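Local coordinates for protein pullulanase (PDB 2WAN) that hydrolyses alpha-1,6-glucosidic linkages in pullulan and at the branch points of starch polysaccharides, acting as a debranching glycoside hydrolase, at residues F142-T156 with T277-A291. Numbering follows the deposited sequence.
Sequences FTVIDKTTGEKIPVT and TLASAPDVTHNLDVA
Thr148 OG1 accepts a nearly straight hydrogen bond from Asn287 N (2.8 Å, 174° at the hydrogen), while its CG2 sits over the middle of one face of the His286 ring, 4.1 Å from the centroid. OG1 lies anti to the carbonyl carbon and CG2 anti to the backbone N (chi1 -55°), which splits the two branches between these partners. Beside them, Lys147 N donates to Asn287 O, and the bent lysine chain carries NZ to a long salt bridge with Asp289 OD1 (3.7 Å). Asp146 sets the loop from within: its OD1 takes Thr148 N at 2.9 Å in an Asx turn, and a water links its OD2 to Asp283 N. With an alanine in place of Asp146, Thr148 N and this water would probably lose their acceptor, and the turn would be held less firmly. The loops join two antiparallel ladders, 143-146 with 288-291 and 155-156 with 277-278. Leu278 CD2 spans them on the buried face, touching Val144 CG2 (3.7 Å) and Val155 CG2 (4.0 Å); Ile300 of the neighbouring strand 295-302 packs on Val144 and Val290. At this end of the mixed sheet, a backbone N-H and a water thus compensate the buried Asp146 carboxylate.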
loop_
_atom_site.group_PDB
_atom_site.type_symbol
_atom_site.label_atom_id
_atom_site.label_comp_id
_atom_site.label_asym_id
_atom_site.label_seq_id
_atom_site.Cartn_x
_atom_site.Cartn_y
_atom_site.Cartn_z
ATOM N N PHE A 142 -4.240 -28.697 -30.636
ATOM C CA PHE A 142 -4.207 -28.714 -29.166
ATOM C C PHE A 142 -5.123 -29.777 -28.582
ATOM O O PHE A 142 -6.245 -29.954 -29.053
ATOM C CB PHE A 142 -4.584 -27.348 -28.590
ATOM C CG PHE A 142 -3.463 -26.357 -28.597
ATOM C CD1 PHE A 142 -2.567 -26.301 -27.540
ATOM C CD2 PHE A 142 -3.308 -25.468 -29.659
ATOM C CE1 PHE A 142 -1.526 -25.377 -27.532
ATOM C CE2 PHE A 142 -2.270 -24.539 -29.661
ATOM C CZ PHE A 142 -1.374 -24.495 -28.598
ATOM N N THR A 143 -4.632 -30.465 -27.550
ATOM C CA THR A 143 -5.428 -31.444 -26.794
ATOM C C THR A 143 -5.370 -31.184 -25.286
ATOM O O THR A 143 -4.360 -30.696 -24.767
ATOM C CB THR A 143 -4.974 -32.903 -27.049
ATOM O OG1 THR A 143 -3.570 -33.029 -26.786
ATOM C CG2 THR A 143 -5.262 -33.324 -28.493
ATOM N N VAL A 144 -6.464 -31.514 -24.601
ATOM C CA VAL A 144 -6.537 -31.446 -23.139
ATOM C C VAL A 144 -7.095 -32.769 -22.610
ATOM O O VAL A 144 -8.108 -33.269 -23.114
ATOM C CB VAL A 144 -7.413 -30.245 -22.656
ATOM C CG1 VAL A 144 -7.704 -30.329 -21.156
ATOM C CG2 VAL A 144 -6.734 -28.915 -22.977
ATOM N N ILE A 145 -6.418 -33.335 -21.612
ATOM C CA ILE A 145 -6.874 -34.557 -20.959
ATOM C C ILE A 145 -6.935 -34.384 -19.434
ATOM O O ILE A 145 -6.049 -33.774 -18.827
ATOM C CB ILE A 145 -6.092 -35.677 -21.307
ATOM C CG1 ILE A 145 -6.751 -36.944 -20.821
ATOM C CG2 ILE A 145 -4.734 -35.566 -20.741
ATOM C CD1 ILE A 145 -6.157 -38.079 -21.323
ATOM N N ASP A 146 -8.000 -34.897 -18.829
ATOM C CA ASP A 146 -8.049 -35.061 -17.380
ATOM C C ASP A 146 -7.377 -36.386 -17.023
ATOM O O ASP A 146 -7.983 -37.453 -17.167
ATOM C CB ASP A 146 -9.504 -35.029 -16.902
ATOM C CG ASP A 146 -9.648 -35.260 -15.400
ATOM O OD1 ASP A 146 -8.684 -35.703 -14.736
ATOM O OD2 ASP A 146 -10.752 -35.001 -14.886
ATOM N N LYS A 147 -6.131 -36.318 -16.563
ATOM C CA LYS A 147 -5.338 -37.514 -16.255
ATOM C C LYS A 147 -5.840 -38.325 -15.054
ATOM O O LYS A 147 -5.437 -39.480 -14.868
ATOM C CB LYS A 147 -3.858 -37.163 -16.074
ATOM C CG LYS A 147 -3.137 -36.799 -17.372
ATOM C CD LYS A 147 -1.656 -37.166 -17.328
ATOM C CE LYS A 147 -0.856 -36.234 -16.422
ATOM N NZ LYS A 147 0.585 -36.610 -16.335
ATOM N N THR A 148 -6.708 -37.720 -14.246
ATOM C CA THR A 148 -7.319 -38.403 -13.103
ATOM C C THR A 148 -8.348 -39.446 -13.560
ATOM O O THR A 148 -8.341 -40.579 -13.074
ATOM C CB THR A 148 -7.960 -37.394 -12.110
ATOM O OG1 THR A 148 -6.973 -36.433 -11.714
ATOM C CG2 THR A 148 -8.493 -38.099 -10.862
ATOM N N THR A 149 -9.209 -39.059 -14.498
ATOM C CA THR A 149 -10.286 -39.921 -14.988
ATOM C C THR A 149 -9.994 -40.523 -16.370
ATOM O O THR A 149 -10.737 -41.383 -16.847
ATOM C CB THR A 149 -11.633 -39.155 -15.068
ATOM O OG1 THR A 149 -11.537 -38.114 -16.047
ATOM C CG2 THR A 149 -12.001 -38.550 -13.722
ATOM N N GLY A 150 -8.932 -40.051 -17.016
ATOM C CA GLY A 150 -8.600 -40.473 -18.378
ATOM C C GLY A 150 -9.391 -39.767 -19.465
ATOM O O GLY A 150 -9.113 -39.957 -20.651
ATOM N N GLU A 151 -10.369 -38.954 -19.063
ATOM C CA GLU A 151 -11.276 -38.270 -19.986
ATOM C C GLU A 151 -10.582 -37.198 -20.828
ATOM O O GLU A 151 -9.888 -36.324 -20.298
ATOM C CB GLU A 151 -12.446 -37.644 -19.217
ATOM C CG GLU A 151 -13.440 -36.859 -20.083
ATOM C CD GLU A 151 -14.421 -36.022 -19.268
ATOM O OE1 GLU A 151 -14.330 -36.027 -18.021
ATOM O OE2 GLU A 151 -15.287 -35.351 -19.875
ATOM N N LYS A 152 -10.780 -37.279 -22.141
ATOM C CA LYS A 152 -10.328 -36.247 -23.062
ATOM C C LYS A 152 -11.364 -35.131 -23.129
ATOM O O LYS A 152 -12.570 -35.388 -23.166
ATOM C CB LYS A 152 -10.092 -36.836 -24.456
ATOM C CG LYS A 152 -8.887 -37.765 -24.553
ATOM C CD LYS A 152 -8.779 -38.358 -25.956
ATOM C CE LYS A 152 -7.477 -39.128 -26.154
ATOM N NZ LYS A 152 -7.511 -40.483 -25.536
ATOM N N ILE A 153 -10.891 -33.888 -23.112
ATOM C CA ILE A 153 -11.767 -32.730 -23.268
ATOM C C ILE A 153 -11.396 -32.034 -24.573
ATOM O O ILE A 153 -10.250 -31.598 -24.738
ATOM C CB ILE A 153 -11.663 -31.742 -22.074
ATOM C CG1 ILE A 153 -11.997 -32.463 -20.758
ATOM C CG2 ILE A 153 -12.594 -30.542 -22.292
ATOM C CD1 ILE A 153 -11.664 -31.677 -19.489
ATOM N N PRO A 154 -12.351 -31.947 -25.517
ATOM C CA PRO A 154 -12.034 -31.317 -26.800
ATOM C C PRO A 154 -11.738 -29.817 -26.682
ATOM O O PRO A 154 -12.454 -29.094 -25.982
ATOM C CB PRO A 154 -13.302 -31.551 -27.630
ATOM C CG PRO A 154 -13.956 -32.750 -26.993
ATOM C CD PRO A 154 -13.688 -32.573 -25.528
ATOM N N VAL A 155 -10.669 -29.384 -27.349
ATOM C CA VAL A 155 -10.374 -27.968 -27.543
ATOM C C VAL A 155 -11.192 -27.487 -28.741
ATOM O O VAL A 155 -11.025 -27.994 -29.858
ATOM C CB VAL A 155 -8.864 -27.732 -27.786
ATOM C CG1 VAL A 155 -8.582 -26.261 -28.088
ATOM C CG2 VAL A 155 -8.037 -28.213 -26.589
ATOM N N THR A 156 -12.079 -26.522 -28.505
ATOM C CA THR A 156 -13.018 -26.048 -29.529
ATOM C C THR A 156 -12.532 -24.819 -30.308
ATOM O O THR A 156 -13.073 -24.496 -31.374
ATOM C CB THR A 156 -14.410 -25.741 -28.931
ATOM O OG1 THR A 156 -14.316 -24.653 -27.999
ATOM C CG2 THR A 156 -14.981 -26.972 -28.230
ATOM N N THR A 277 -10.286 -22.523 -25.791
ATOM C CA THR A 277 -11.645 -22.726 -25.303
ATOM C C THR A 277 -11.911 -24.222 -25.263
ATOM O O THR A 277 -11.580 -24.943 -26.211
ATOM C CB THR A 277 -12.693 -21.999 -26.167
ATOM O OG1 THR A 277 -12.398 -20.601 -26.184
ATOM C CG2 THR A 277 -14.107 -22.193 -25.610
ATOM N N LEU A 278 -12.487 -24.683 -24.153
ATOM C CA LEU A 278 -12.770 -26.105 -23.946
ATOM C C LEU A 278 -14.258 -26.409 -24.105
ATOM O O LEU A 278 -15.103 -25.535 -23.880
ATOM C CB LEU A 278 -12.270 -26.554 -22.568
ATOM C CG LEU A 278 -10.793 -26.325 -22.232
ATOM C CD1 LEU A 278 -10.483 -26.924 -20.859
ATOM C CD2 LEU A 278 -9.829 -26.880 -23.289
ATOM N N ALA A 279 -14.571 -27.644 -24.504
ATOM C CA ALA A 279 -15.967 -28.068 -24.690
ATOM C C ALA A 279 -16.714 -28.200 -23.364
ATOM O O ALA A 279 -17.904 -27.903 -23.286
ATOM C CB ALA A 279 -16.042 -29.381 -25.483
ATOM N N SER A 280 -15.996 -28.627 -22.324
ATOM C CA SER A 280 -16.567 -28.755 -20.984
ATOM C C SER A 280 -15.616 -28.177 -19.936
ATOM O O SER A 280 -14.405 -28.069 -20.176
ATOM C CB SER A 280 -16.869 -30.224 -20.664
ATOM O OG SER A 280 -15.677 -30.994 -20.684
ATOM N N ALA A 281 -16.178 -27.828 -18.782
ATOM C CA ALA A 281 -15.419 -27.277 -17.649
ATOM C C ALA A 281 -14.716 -28.368 -16.832
ATOM O O ALA A 281 -15.384 -29.219 -16.235
ATOM C CB ALA A 281 -16.344 -26.466 -16.762
ATOM N N PRO A 282 -13.367 -28.366 -16.812
ATOM C CA PRO A 282 -12.656 -29.402 -16.052
ATOM C C PRO A 282 -12.849 -29.270 -14.539
ATOM O O PRO A 282 -13.227 -28.202 -14.053
ATOM C CB PRO A 282 -11.183 -29.175 -16.407
ATOM C CG PRO A 282 -11.170 -28.259 -17.584
ATOM C CD PRO A 282 -12.442 -27.471 -17.531
ATOM N N ASP A 283 -12.610 -30.366 -13.822
ATOM C CA ASP A 283 -12.641 -30.399 -12.362
ATOM C C ASP A 283 -11.321 -29.827 -11.837
ATOM O O ASP A 283 -10.246 -30.382 -12.096
ATOM C CB ASP A 283 -12.848 -31.855 -11.902
ATOM C CG ASP A 283 -13.027 -31.996 -10.392
ATOM O OD1 ASP A 283 -12.392 -31.244 -9.614
ATOM O OD2 ASP A 283 -13.806 -32.894 -9.983
ATOM N N VAL A 284 -11.402 -28.710 -11.108
ATOM C CA VAL A 284 -10.201 -28.005 -10.627
ATOM C C VAL A 284 -9.372 -28.783 -9.595
ATOM O O VAL A 284 -8.246 -28.381 -9.274
ATOM C CB VAL A 284 -10.516 -26.576 -10.086
ATOM C CG1 VAL A 284 -11.076 -25.692 -11.200
ATOM C CG2 VAL A 284 -11.480 -26.618 -8.912
ATOM N N THR A 285 -9.921 -29.897 -9.091
ATOM C CA THR A 285 -9.181 -30.780 -8.173
ATOM C C THR A 285 -8.405 -31.894 -8.901
ATOM O O THR A 285 -7.633 -32.638 -8.284
ATOM C CB THR A 285 -10.103 -31.423 -7.080
ATOM O OG1 THR A 285 -10.974 -32.402 -7.678
ATOM C CG2 THR A 285 -10.939 -30.368 -6.333
ATOM N N HIS A 286 -8.596 -31.996 -10.215
ATOM C CA HIS A 286 -8.041 -33.105 -10.989
ATOM C C HIS A 286 -6.683 -32.786 -11.606
ATOM O O HIS A 286 -6.234 -31.630 -11.609
ATOM C CB HIS A 286 -9.041 -33.536 -12.074
ATOM C CG HIS A 286 -10.190 -34.352 -11.561
ATOM N ND1 HIS A 286 -10.441 -34.541 -10.216
ATOM C CD2 HIS A 286 -11.174 -35.011 -12.220
ATOM C CE1 HIS A 286 -11.519 -35.290 -10.070
ATOM N NE2 HIS A 286 -11.985 -35.587 -11.271
ATOM N N ASN A 287 -6.023 -33.823 -12.119
ATOM C CA ASN A 287 -4.756 -33.669 -12.816
ATOM C C ASN A 287 -5.018 -33.383 -14.291
ATOM O O ASN A 287 -5.321 -34.292 -15.070
ATOM C CB ASN A 287 -3.906 -34.930 -12.657
ATOM C CG ASN A 287 -2.495 -34.765 -13.197
ATOM O OD1 ASN A 287 -2.058 -33.662 -13.540
ATOM N ND2 ASN A 287 -1.771 -35.873 -13.268
ATOM N N LEU A 288 -4.916 -32.111 -14.669
ATOM C CA LEU A 288 -5.260 -31.694 -16.028
ATOM C C LEU A 288 -3.990 -31.377 -16.803
ATOM O O LEU A 288 -3.062 -30.763 -16.266
ATOM C CB LEU A 288 -6.216 -30.489 -16.006
ATOM C CG LEU A 288 -7.389 -30.483 -15.007
ATOM C CD1 LEU A 288 -8.035 -29.111 -14.923
ATOM C CD2 LEU A 288 -8.443 -31.556 -15.331
ATOM N N ASP A 289 -3.946 -31.814 -18.062
ATOM C CA ASP A 289 -2.772 -31.633 -18.917
ATOM C C ASP A 289 -3.158 -31.063 -20.272
ATOM O O ASP A 289 -4.244 -31.338 -20.782
ATOM C CB ASP A 289 -2.035 -32.959 -19.122
ATOM C CG ASP A 289 -0.857 -33.129 -18.187
ATOM O OD1 ASP A 289 0.150 -33.736 -18.611
ATOM O OD2 ASP A 289 -0.927 -32.662 -17.031
ATOM N N VAL A 290 -2.262 -30.266 -20.842
ATOM C CA VAL A 290 -2.458 -29.721 -22.180
ATOM C C VAL A 290 -1.234 -30.033 -23.034
ATOM O O VAL A 290 -0.110 -30.056 -22.539
ATOM C CB VAL A 290 -2.769 -28.188 -22.159
ATOM C CG1 VAL A 290 -1.609 -27.403 -21.576
ATOM C CG2 VAL A 290 -3.136 -27.675 -23.561
ATOM N N ALA A 291 -1.475 -30.314 -24.313
ATOM C CA ALA A 291 -0.406 -30.554 -25.271
ATOM C C ALA A 291 -0.816 -30.014 -26.633
ATOM O O ALA A 291 -1.994 -29.728 -26.872
ATOM C CB ALA A 291 -0.094 -32.054 -25.362
HETATM O O HOH W 1 -12.308 -32.678 -15.437
#